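Thioredoxin reductase (Streptomyces clavuligerus, PDB 4NTD) is the FAD-dependent oxidoreductase HlmI of the thioredoxin reductase family, which probably forms the disulfide bond of the natural product holomycin. Local coordinates at residues G41-A46 with V56-S61; A92-S95 with E100-R103. All coordinates share one frame; numbering follows the deposited sequence. Where two conformers were deposited one is given.

Contact 1. Residues G41-A46 with V56-S61. With FAD (flavin-adenine dinucleotide), chain C.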
ATOM      1  N   GLY A  41      -1.969  -7.855  -5.129  1.00 14.92           N
ATOM      2  CA  GLY A  41      -1.975  -8.169  -3.699  1.00 15.12           C
ATOM      3  C   GLY A  41      -1.241  -9.459  -3.380  1.00 14.10           C
ATOM      4  O   GLY A  41      -0.289  -9.468  -2.599  1.00 14.37           O
ATOM      5  N   GLY A  42      -1.679 -10.553  -3.993  1.00 14.30           N
ATOM      6  CA  GLY A  42      -1.049 -11.847  -3.779  1.00 14.56           C
ATOM      7  C   GLY A  42       0.387 -11.894  -4.270  1.00 14.01           C
ATOM      8  O   GLY A  42       1.249 -12.484  -3.621  1.00 14.79           O
ATOM      9  N   LEU A  43       0.652 -11.271  -5.416  1.00 14.08           N
ATOM     10  CA  LEU A  43       2.004 -11.283  -5.979  1.00 14.01           C
ATOM     11  C   LEU A  43       3.013 -10.562  -5.091  1.00 14.06           C
ATOM     12  O   LEU A  43       4.114 -11.073  -4.878  1.00 14.98           O
ATOM     13  CB  LEU A  43       2.033 -10.691  -7.391  1.00 14.32           C
ATOM     14  CG  LEU A  43       1.488 -11.583  -8.512  1.00 14.82           C
ATOM     15  CD1 LEU A  43       1.399 -10.789  -9.805  1.00 16.01           C
ATOM     16  CD2 LEU A  43       2.340 -12.832  -8.704  1.00 16.33           C
ATOM     17  N   ASN A  44       2.660  -9.390  -4.570  1.00 13.38           N
ATOM     18  CA  ASN A  44       3.615  -8.663  -3.730  1.00 12.87           C
ATOM     19  C   ASN A  44       3.800  -9.351  -2.371  1.00 14.03           C
ATOM     20  O   ASN A  44       4.889  -9.296  -1.796  1.00 14.49           O
ATOM     21  CB  ASN A  44       3.255  -7.178  -3.582  1.00 13.02           C
ATOM     22  CG  ASN A  44       4.488  -6.277  -3.533  1.00 13.38           C
ATOM     23  OD1 ASN A  44       4.538  -5.236  -4.191  1.00 13.40           O
ATOM     24  ND2 ASN A  44       5.493  -6.680  -2.760  1.00 13.99           N
ATOM     25  N   ALA A  45       2.759 -10.011  -1.867  1.00 14.24           N
ATOM     26  CA  ALA A  45       2.901 -10.836  -0.665  1.00 14.48           C
ATOM     27  C   ALA A  45       3.897 -11.972  -0.915  1.00 14.23           C
ATOM     28  O   ALA A  45       4.821 -12.182  -0.129  1.00 15.48           O
ATOM     29  CB  ALA A  45       1.553 -11.392  -0.224  1.00 14.30           C
ATOM     30  N   ALA A  46       3.711 -12.687  -2.022  1.00 13.93           N
ATOM     31  CA  ALA A  46       4.594 -13.798  -2.388  1.00 14.31           C
ATOM     32  C   ALA A  46       6.037 -13.350  -2.632  1.00 14.45           C
ATOM     33  O   ALA A  46       6.977 -14.063  -2.277  1.00 15.20           O
ATOM     34  CB  ALA A  46       4.057 -14.521  -3.617  1.00 14.97           C
ATOM     35  N   VAL A  56       6.640 -20.861  -0.769  1.00 16.99           N
ATOM     36  CA  VAL A  56       5.350 -20.298  -1.160  1.00 17.13           C
ATOM     37  C   VAL A  56       4.786 -21.005  -2.386  1.00 17.54           C
ATOM     38  O   VAL A  56       5.505 -21.250  -3.353  1.00 18.13           O
ATOM     39  CB  VAL A  56       5.490 -18.794  -1.485  1.00 17.83           C
ATOM     40  CG1 VAL A  56       4.160 -18.195  -1.930  1.00 18.99           C
ATOM     41  CG2 VAL A  56       6.038 -18.041  -0.281  1.00 17.51           C
ATOM     42  N   VAL A  57       3.493 -21.323  -2.333  1.00 17.60           N
ATOM     43  CA  VAL A  57       2.745 -21.771  -3.504  1.00 17.59           C
ATOM     44  C   VAL A  57       1.608 -20.780  -3.738  1.00 16.70           C
ATOM     45  O   VAL A  57       0.858 -20.467  -2.815  1.00 17.39           O
ATOM     46  CB  VAL A  57       2.164 -23.189  -3.316  1.00 18.51           C
ATOM     47  CG1 VAL A  57       1.344 -23.601  -4.535  1.00 19.32           C
ATOM     48  CG2 VAL A  57       3.278 -24.195  -3.059  1.00 19.23           C
ATOM     49  N   LEU A  58       1.500 -20.273  -4.963  1.00 16.31           N
ATOM     50  CA  LEU A  58       0.373 -19.431  -5.349  1.00 16.65           C
ATOM     51  C   LEU A  58      -0.606 -20.249  -6.172  1.00 16.82           C
ATOM     52  O   LEU A  58      -0.195 -20.994  -7.062  1.00 17.57           O
ATOM     53  CB  LEU A  58       0.831 -18.231  -6.177  1.00 17.34           C
ATOM     54  CG  LEU A  58       1.798 -17.260  -5.501  1.00 17.42           C
ATOM     55  CD1 LEU A  58       3.244 -17.591  -5.848  1.00 18.35           C
ATOM     56  CD2 LEU A  58       1.454 -15.827  -5.879  1.00 19.18           C
ATOM     57  N   VAL A  59      -1.894 -20.111  -5.864  1.00 16.53           N
ATOM     58  CA  VAL A  59      -2.960 -20.698  -6.671  1.00 16.68           C
ATOM     59  C   VAL A  59      -3.831 -19.550  -7.178  1.00 16.49           C
ATOM     60  O   VAL A  59      -4.366 -18.778  -6.380  1.00 17.15           O
ATOM     61  CB  VAL A  59      -3.820 -21.694  -5.865  1.00 17.27           C
ATOM     62  CG1 VAL A  59      -4.813 -22.402  -6.779  1.00 17.26           C
ATOM     63  CG2 VAL A  59      -2.942 -22.713  -5.150  1.00 18.66           C
ATOM     64  N   ASP A  60      -3.956 -19.431  -8.499  1.00 15.80           N
ATOM     65  CA  ASP A  60      -4.673 -18.308  -9.109  1.00 15.98           C
ATOM     66  C   ASP A  60      -5.520 -18.759 -10.296  1.00 16.42           C
ATOM     67  O   ASP A  60      -5.046 -19.496 -11.157  1.00 16.76           O
ATOM     68  CB  ASP A  60      -3.690 -17.230  -9.561  1.00 16.74           C
ATOM     69  CG  ASP A  60      -4.379 -16.074 -10.255  1.00 16.37           C
ATOM     70  OD1 ASP A  60      -4.938 -15.204  -9.555  1.00 16.30           O
ATOM     71  OD2 ASP A  60      -4.369 -16.039 -11.502  1.00 18.15           O
ATOM     72  N   SER A  61      -6.764 -18.287 -10.345  1.00 16.77           N
ATOM     73  CA  SER A  61      -7.725 -18.730 -11.359  1.00 16.80           C
ATOM     74  C   SER A  61      -7.702 -17.916 -12.664  1.00 17.80           C
ATOM     75  O   SER A  61      -8.466 -18.211 -13.585  1.00 20.85           O
ATOM     76  CB  SER A  61      -9.139 -18.751 -10.768  1.00 18.57           C
ATOM     77  OG  SER A  61      -9.533 -17.472 -10.312  1.00 19.66           O
TER
HETATM   78  PA  FAD C 402      -7.270  -8.902  -8.457  1.00 15.00           P
HETATM   79  O1A FAD C 402      -6.274  -8.080  -9.232  1.00 15.51           O
HETATM   80  O2A FAD C 402      -8.695  -8.942  -8.942  1.00 15.68           O
HETATM   81  O5B FAD C 402      -6.721 -10.406  -8.390  1.00 14.28           O
HETATM   82  C5B FAD C 402      -7.456 -11.412  -7.705  1.00 14.99           C
HETATM   83  C4B FAD C 402      -7.047 -12.761  -8.271  1.00 15.94           C
HETATM   84  O4B FAD C 402      -7.575 -13.799  -7.449  1.00 15.80           O
HETATM   85  C3B FAD C 402      -7.588 -12.993  -9.680  1.00 16.12           C
HETATM   86  O3B FAD C 402      -6.516 -13.248 -10.596  1.00 16.75           O
HETATM   87  C2B FAD C 402      -8.513 -14.192  -9.547  1.00 17.19           C
HETATM   88  O2B FAD C 402      -8.450 -15.060 -10.683  1.00 18.74           O
HETATM   89  C1B FAD C 402      -7.992 -14.872  -8.292  1.00 16.35           C
HETATM   90  N9A FAD C 402      -8.953 -15.716  -7.548  1.00 15.52           N
HETATM   91  C8A FAD C 402     -10.154 -15.345  -7.070  1.00 16.31           C
HETATM   92  N7A FAD C 402     -10.742 -16.375  -6.413  1.00 17.06           N
HETATM   93  C5A FAD C 402      -9.902 -17.423  -6.465  1.00 16.00           C
HETATM   94  C6A FAD C 402      -9.899 -18.816  -5.972  1.00 16.59           C
HETATM   95  N6A FAD C 402     -10.956 -19.297  -5.281  1.00 18.15           N
HETATM   96  N1A FAD C 402      -8.815 -19.582  -6.242  1.00 17.33           N
HETATM   97  C2A FAD C 402      -7.756 -19.112  -6.935  1.00 17.00           C
HETATM   98  N3A FAD C 402      -7.695 -17.851  -7.406  1.00 15.81           N
HETATM   99  C4A FAD C 402      -8.717 -16.981  -7.206  1.00 15.81           C
HETATM  100  N1  FAD C 402      -6.800   0.100 -10.509  1.00 14.43           N
HETATM  101  C2  FAD C 402      -5.738   0.901 -10.757  1.00 15.08           C
HETATM  102  O2  FAD C 402      -4.928   1.101  -9.829  1.00 15.49           O
HETATM  103  N3  FAD C 402      -5.532   1.482 -11.953  1.00 15.23           N
HETATM  104  C4  FAD C 402      -6.369   1.297 -12.990  1.00 14.87           C
HETATM  105  O4  FAD C 402      -6.155   1.853 -14.086  1.00 15.70           O
HETATM  106  C4X FAD C 402      -7.552   0.423 -12.806  1.00 14.41           C
HETATM  107  N5  FAD C 402      -8.452   0.178 -13.791  1.00 15.28           N
HETATM  108  C5X FAD C 402      -9.528  -0.621 -13.562  1.00 15.23           C
HETATM  109  C6  FAD C 402     -10.435  -0.856 -14.590  1.00 16.61           C
HETATM  110  C7  FAD C 402     -11.547  -1.670 -14.392  1.00 17.26           C
HETATM  111  C7M FAD C 402     -12.518  -1.910 -15.522  1.00 19.32           C
HETATM  112  C8  FAD C 402     -11.769  -2.300 -13.067  1.00 17.06           C
HETATM  113  C8M FAD C 402     -12.971  -3.177 -12.827  1.00 17.99           C
HETATM  114  C9  FAD C 402     -10.868  -2.070 -12.032  1.00 16.39           C
HETATM  115  C9A FAD C 402      -9.752  -1.252 -12.225  1.00 15.47           C
HETATM  116  N10 FAD C 402      -8.815  -1.003 -11.188  1.00 14.78           N
HETATM  117  C10 FAD C 402      -7.715  -0.174 -11.464  1.00 14.18           C
HETATM  118  C1' FAD C 402      -8.931  -1.582  -9.844  1.00 14.35           C
HETATM  119  C2' FAD C 402      -8.177  -2.913  -9.812  1.00 14.27           C
HETATM  120  O2' FAD C 402      -8.933  -3.898 -10.531  1.00 15.90           O
HETATM  121  C3' FAD C 402      -7.942  -3.401  -8.383  1.00 14.36           C
HETATM  122  O3' FAD C 402      -7.252  -2.386  -7.644  1.00 15.21           O
HETATM  123  C4' FAD C 402      -7.117  -4.687  -8.314  1.00 14.35           C
HETATM  124  O4' FAD C 402      -7.618  -5.676  -9.221  1.00 16.05           O
HETATM  125  C5' FAD C 402      -7.131  -5.285  -6.914  1.00 14.20           C
HETATM  126  O5' FAD C 402      -6.073  -6.235  -6.810  1.00 13.88           O
HETATM  127  P   FAD C 402      -6.261  -7.617  -6.016  1.00 14.54           P
HETATM  128  O1P FAD C 402      -6.993  -7.346  -4.730  1.00 15.26           O
HETATM  129  O2P FAD C 402      -4.919  -8.306  -6.003  1.00 14.88           O
HETATM  130  O3P FAD C 402      -7.324  -8.464  -6.902  1.00 14.88           O
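Leu58 rises from the strand toward helix 40-51, the helix of the first beta-alpha-beta unit, and its tip meets Ala46, Leu43 and the backbone of Gly42. Its CB stays short of the helix. With CG anti to the carbonyl carbon (chi1 -61°), the branched end is carried to Ala46. CG itself already touches the alanine methyl, and from it two methyls spread under the helix. CD1 rests against the methyl of Ala46, 3.9 Å from its CB. CD2 reaches farther and packs on the same methyl, 3.7 Å from Ala46 CB. It also lies beneath the first turn, 4.0 Å from Gly42 O, and brushes a second leucine, with Leu43 CD2 4.2 Å away. Val56, two residues earlier and on the same face of the strand, lays CG1 against Ala46 CB at 4.0 Å, so the small alanine methyl fits against both Val56 and Leu58. Helix 40-51 and strand 56-60 run nearly antiparallel (172°), as expected for the second half of a Rossmann-type beta-alpha-beta unit, in which Gly42 would be the last glycine of a GxGxxG turn. A side chain on Gly42 would point toward Leu58, while one on Gly41 would be crowded by the pyrophosphate. Gly41 N instead donates to FAD O2P at 3.1 Å, where the helix dipole would be expected to favour the phosphate's negative charge. At the strand's end Asp60 OD1 accepts a hydrogen bond from the ribose hydroxyl O3B of FAD at 2.7 Å. The same oxygen takes the amide of Ala38, and OD2 takes that of Gly62, which fixes the carboxylate's rotation. Ser61 OG shares a hydrogen bond with the other ribose hydroxyl, O2B of FAD.

Contact 2. Residues A92-S95 with E100-R103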
ATOM      1  N   ALA A  92       7.255 -13.420 -12.993  1.00 17.19           N
ATOM      2  CA  ALA A  92       8.657 -13.739 -13.283  1.00 18.20           C
ATOM      3  C   ALA A  92       9.562 -13.440 -12.086  1.00 17.84           C
ATOM      4  O   ALA A  92      10.443 -14.235 -11.762  1.00 19.02           O
ATOM      5  CB  ALA A  92       9.137 -12.982 -14.514  1.00 19.27           C
ATOM      6  N   GLU A  93       9.332 -12.305 -11.424  1.00 16.37           N
ATOM      7  CA  GLU A  93      10.076 -11.958 -10.207  1.00 16.47           C
ATOM      8  C   GLU A  93       9.865 -13.019  -9.133  1.00 16.55           C
ATOM      9  O   GLU A  93      10.822 -13.548  -8.569  1.00 17.84           O
ATOM     10  CB  GLU A  93       9.634 -10.593  -9.662  1.00 17.64           C
ATOM     11  CG  GLU A  93      10.050  -9.407 -10.518  1.00 18.23           C
ATOM     12  CD  GLU A  93       9.457  -8.086 -10.052  1.00 18.25           C
ATOM     13  OE1 GLU A  93       8.427  -8.086  -9.337  1.00 18.64           O
ATOM     14  OE2 GLU A  93      10.018  -7.031 -10.414  1.00 18.05           O
ATOM     15  N   VAL A  94       8.601 -13.336  -8.875  1.00 15.82           N
ATOM     16  CA  VAL A  94       8.225 -14.266  -7.813  1.00 16.48           C
ATOM     17  C   VAL A  94       8.751 -15.685  -8.078  1.00 17.06           C
ATOM     18  O   VAL A  94       9.304 -16.321  -7.177  1.00 18.09           O
ATOM     19  CB  VAL A  94       6.691 -14.258  -7.603  1.00 17.39           C
ATOM     20  CG1 VAL A  94       6.240 -15.402  -6.711  1.00 18.94           C
ATOM     21  CG2 VAL A  94       6.255 -12.929  -6.999  1.00 17.35           C
ATOM     22  N   SER A  95       8.595 -16.173  -9.307  1.00 17.40           N
ATOM     23  CA  SER A  95       9.079 -17.510  -9.663  1.00 18.80           C
ATOM     24  C   SER A  95      10.613 -17.585  -9.640  1.00 19.30           C
ATOM     25  O   SER A  95      11.180 -18.634  -9.330  1.00 20.39           O
ATOM     26  CB  SER A  95       8.529 -17.949 -11.024  1.00 26.03           C
ATOM     27  OG  SER A  95       9.045 -17.152 -12.071  1.00 30.32           O
ATOM     28  N   GLU A 100       6.231 -21.189  -6.275  1.00 18.95           N
ATOM     29  CA  GLU A 100       5.613 -22.031  -7.293  1.00 20.37           C
ATOM     30  C   GLU A 100       4.186 -21.589  -7.595  1.00 19.38           C
ATOM     31  O   GLU A 100       3.454 -21.181  -6.697  1.00 20.54           O
ATOM     32  CB  GLU A 100       5.649 -23.486  -6.842  1.00 22.99           C
ATOM     33  CG  GLU A 100       7.065 -24.030  -6.751  1.00 27.88           C
ATOM     34  CD  GLU A 100       7.113 -25.458  -6.264  1.00 31.85           C
ATOM     35  OE1 GLU A 100       6.931 -25.676  -5.048  1.00 34.53           O
ATOM     36  OE2 GLU A 100       7.342 -26.362  -7.093  1.00 36.49           O
ATOM     37  N   PHE A 101       3.811 -21.666  -8.871  1.00 18.76           N
ATOM     38  CA  PHE A 101       2.496 -21.231  -9.338  1.00 17.89           C
ATOM     39  C   PHE A 101       1.652 -22.408  -9.816  1.00 17.87           C
ATOM     40  O   PHE A 101       2.147 -23.311 -10.499  1.00 18.64           O
ATOM     41  CB  PHE A 101       2.639 -20.250 -10.503  1.00 19.42           C
ATOM     42  CG  PHE A 101       2.993 -18.849 -10.095  1.00 20.90           C
ATOM     43  CD1 PHE A 101       1.996 -17.914  -9.837  1.00 21.68           C
ATOM     44  CD2 PHE A 101       4.319 -18.452 -10.004  1.00 22.13           C
ATOM     45  CE1 PHE A 101       2.319 -16.616  -9.474  1.00 20.93           C
ATOM     46  CE2 PHE A 101       4.648 -17.155  -9.645  1.00 21.23           C
ATOM     47  CZ  PHE A 101       3.647 -16.235  -9.379  1.00 20.25           C
ATOM     48  N   ILE A 102       0.372 -22.377  -9.457  1.00 17.03           N
ATOM     49  CA  ILE A 102      -0.631 -23.265 -10.025  1.00 17.68           C
ATOM     50  C   ILE A 102      -1.760 -22.400 -10.575  1.00 17.94           C
ATOM     51  O   ILE A 102      -2.260 -21.516  -9.870  1.00 17.73           O
ATOM     52  CB  ILE A 102      -1.223 -24.219  -8.962  1.00 19.13           C
ATOM     53  CG1 ILE A 102      -0.122 -25.083  -8.335  1.00 19.66           C
ATOM     54  CG2 ILE A 102      -2.312 -25.099  -9.573  1.00 18.72           C
ATOM     55  CD1 ILE A 102      -0.588 -25.933  -7.171  1.00 20.72           C
ATOM     56  N   ARG A 103      -2.149 -22.630 -11.827  0.50 17.35           N
ATOM     57  CA  ARG A 103      -3.351 -22.001 -12.359  0.50 15.47           C
ATOM     58  C   ARG A 103      -4.534 -22.915 -12.069  0.50 17.25           C
ATOM     59  O   ARG A 103      -4.673 -23.971 -12.682  0.50 19.21           O
ATOM     60  CB  ARG A 103      -3.249 -21.729 -13.857  0.50 17.08           C
ATOM     61  CG  ARG A 103      -4.462 -20.982 -14.390  0.50 18.40           C
ATOM     62  CD  ARG A 103      -4.377 -20.710 -15.879  0.50 19.17           C
ATOM     63  NE  ARG A 103      -5.662 -20.256 -16.415  0.50 19.24           N
ATOM     64  CZ  ARG A 103      -5.915 -19.004 -16.781  0.50 20.31           C
ATOM     65  NH1 ARG A 103      -4.964 -18.086 -16.686  0.50 21.76           N
ATOM     66  NH2 ARG A 103      -7.109 -18.673 -17.257  0.50 18.82           N
TER
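The ring of Phe101 reaches from the strand to the last full turn of the helix and lies against Val94, with Ser95 beside it. The touching is done by the ring atoms CE2 and CZ, at the end remote from the backbone. Val94 meets this end with CG1, 3.8 Å from Phe101 CE2. The same methyl stands equally near the ring's tip, and behind it the beta carbon of Val94 approaches Phe101 CZ at 4.0 Å. The valine and phenylalanine side chains, one compact and branched, the other long and flat, cross at about a right angle. For Val94, CG1 is anti to the backbone N (chi1 169°), which turns that methyl to the ring. Helix 83-96 and strand 100-103 close a beta-alpha-beta unit that begins with strand 56-60, and strand 100-103 forms an edge of the parallel sheet. Here the aromatic side chain spans the gap between helix and sheet, which a short residue could not bridge. Its inner neighbours are Leu43 of helix 40-51 and Leu58 of the adjacent strand, so one ring touches two helices and the next strand. Were the ring of Phe101 cut back to an alanine, Val94 CG1 would probably lose its partner across the contact and a gap would open between the helix and the edge strand. Ser95 comes to the ring at its edge, with its backbone N 4.1 Å from Phe101 CE2. Ser95 CB is 4.2 Å from Phe101 CE2. The hydroxyl is bound within its own helix, Ser95 OG to Arg91 O, which suits a small polar residue at an exposed position.

In the fold
Contact 1 and contact 2 follow one another in the chain and lie side by side, their centres about 8 Å apart. They are joined through the sheet, where strands 56-60 and 100-103 run parallel: Leu58 N is 2.8 Å from Glu100 O, and Leu58 O is 2.8 Å from Ile102 N, both probable hydrogen bonds. They also meet between the helices, since Leu43 O packs on Val94 CG2 at 3.5 Å. Contact 1 reaches FAD directly. Contact 2 does not touch the cofactor: between nearest atoms, the side chain of Phe101 is about 6 Å from that of Asp60 and about 10 Å from FAD.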